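Local coordinates for protein chitin binding domain (Burkholderia pseudomallei, PDB 3UAM) that probably binds chitin or a related polysaccharide and may cleave it oxidatively as a lytic polysaccharide monooxygenase, at residues Arg39-Phe42 / Gly43-Asn46. Numbering follows the deposited sequence.
Sequences RLDF and GQVN
Asp41 and Gln44 grip each other by two reciprocal hydrogen bonds at the start of the short helix 42-45. Asp41 is the N-cap. Asp41 OD1 accepts from Gln44 N at 3.0 Å, nearly straight at the hydrogen (169°). The Asp41 chi1 of 61° sets the carboxylate between backbone N and carbonyl carbon, which turns OD1 back over the first turn. In return, Gln44 OE1 takes the Asp41 N-H, the N lying 2.9 Å from OE1 and tilted from the amide's carbonyl plane. The Gln44 chain is extended beyond CG and runs across the Asp41 side chain at about a right angle. Gln44 CG lies tight against Asp41 OD1, 3.1 Å away. Gln44 NE2 also makes a weak hydrogen bond to Asp89; with the bond at OE1 it probably limits rotation of the amide.

Leu40 and Val45 form the buried, apolar part of the contact. Leu40 CD2 packs against Gln44 OE1, and Leu40 CB meets Val45 CG2 at 4.0 Å. Both residues also touch helix 30-36, so they pack the turn against that helix. The backbone bond from Val45 N to Asp41 O closes the helical turn.

Asn46 ends the segment. Asn46 ND2 donates to Phe42 O at 2.9 Å, from above the carbonyl plane. Asn46 ND2 also sits 3.2 Å above the Phe42 ring plane, over the ring centre, with ring and amide planes 59° apart. Asn46 is buried, and its OD1 is bound by Arg23 of strand 21-26. By contrast, Asp41 and Phe42 are exposed, although Gln44 N holds Asp41 OD1 and Asn46 covers one face of the Phe42 ring.

The paired Asp41 and Gln44 bonds define a capping box, here starting a single-turn helix beside strand 21-26 of an LPMO-family domain.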
loop_
_atom_site.group_PDB
_atom_site.type_symbol
_atom_site.label_atom_id
_atom_site.label_comp_id
_atom_site.label_asym_id
_atom_site.label_seq_id
_atom_site.Cartn_x
_atom_site.Cartn_y
_atom_site.Cartn_z
ATOM N N ARG A 39 -18.721 -6.708 0.526
ATOM C CA ARG A 39 -18.567 -6.346 -0.893
ATOM C C ARG A 39 -17.285 -6.864 -1.546
ATOM O O ARG A 39 -17.143 -6.794 -2.757
ATOM C CB ARG A 39 -18.673 -4.816 -1.041
ATOM C CG ARG A 39 -20.011 -4.286 -0.491
ATOM C CD ARG A 39 -20.124 -2.785 -0.510
ATOM N NE ARG A 39 -19.655 -2.210 -1.765
ATOM C CZ ARG A 39 -19.552 -0.903 -1.984
ATOM N NH1 ARG A 39 -19.920 -0.043 -1.043
ATOM N NH2 ARG A 39 -19.107 -0.447 -3.149
ATOM N N LEU A 40 -16.337 -7.345 -0.747
ATOM C CA LEU A 40 -15.178 -8.061 -1.257
ATOM C C LEU A 40 -14.970 -9.310 -0.442
ATOM O O LEU A 40 -15.241 -9.305 0.761
ATOM C CB LEU A 40 -13.922 -7.208 -1.130
ATOM C CG LEU A 40 -13.765 -6.006 -2.062
ATOM C CD1 LEU A 40 -12.476 -5.267 -1.725
ATOM C CD2 LEU A 40 -13.766 -6.441 -3.519
ATOM N N ASP A 41 -14.468 -10.381 -1.044
ATOM C CA ASP A 41 -14.168 -11.554 -0.222
ATOM C C ASP A 41 -12.758 -11.452 0.371
ATOM O O ASP A 41 -12.024 -10.532 0.071
ATOM C CB ASP A 41 -14.411 -12.871 -0.968
ATOM C CG ASP A 41 -13.564 -13.023 -2.193
ATOM O OD1 ASP A 41 -12.368 -12.688 -2.148
ATOM O OD2 ASP A 41 -14.099 -13.517 -3.206
ATOM N N PHE A 42 -12.398 -12.394 1.230
ATOM C CA PHE A 42 -11.127 -12.338 1.941
ATOM C C PHE A 42 -9.916 -12.381 1.000
ATOM O O PHE A 42 -8.973 -11.616 1.187
ATOM C CB PHE A 42 -11.055 -13.489 2.965
ATOM C CG PHE A 42 -9.903 -13.389 3.924
ATOM C CD1 PHE A 42 -9.939 -12.469 4.958
ATOM C CD2 PHE A 42 -8.797 -14.223 3.804
ATOM C CE1 PHE A 42 -8.895 -12.374 5.869
ATOM C CE2 PHE A 42 -7.745 -14.135 4.702
ATOM C CZ PHE A 42 -7.803 -13.216 5.744
ATOM N N GLY A 43 -9.930 -13.279 0.004
ATOM C CA GLY A 43 -8.833 -13.339 -0.970
ATOM C C GLY A 43 -8.614 -11.985 -1.639
ATOM O O GLY A 43 -7.499 -11.450 -1.688
ATOM N N GLN A 44 -9.704 -11.418 -2.133
ATOM C CA GLN A 44 -9.678 -10.137 -2.834
ATOM C C GLN A 44 -9.034 -9.000 -2.029
ATOM O O GLN A 44 -8.214 -8.256 -2.566
ATOM C CB GLN A 44 -11.109 -9.752 -3.238
ATOM C CG GLN A 44 -11.678 -10.614 -4.371
ATOM C CD GLN A 44 -13.122 -10.271 -4.703
ATOM O OE1 GLN A 44 -13.871 -9.811 -3.847
ATOM N NE2 GLN A 44 -13.514 -10.480 -5.950
ATOM N N VAL A 45 -9.407 -8.852 -0.752
ATOM C CA VAL A 45 -8.834 -7.819 0.131
ATOM C C VAL A 45 -7.320 -7.971 0.263
ATOM O O VAL A 45 -6.591 -6.982 0.383
ATOM C CB VAL A 45 -9.448 -7.881 1.548
ATOM C CG1 VAL A 45 -8.728 -6.931 2.504
ATOM C CG2 VAL A 45 -10.926 -7.536 1.488
ATOM N N ASN A 46 -6.874 -9.227 0.251
ATOM C CA ASN A 46 -5.477 -9.618 0.483
ATOM C C ASN A 46 -4.601 -9.782 -0.787
ATOM O O ASN A 46 -3.420 -10.160 -0.683
ATOM C CB ASN A 46 -5.465 -10.960 1.217
ATOM C CG ASN A 46 -5.723 -10.819 2.702
ATOM O OD1 ASN A 46 -4.891 -10.275 3.417
ATOM N ND2 ASN A 46 -6.889 -11.257 3.163
#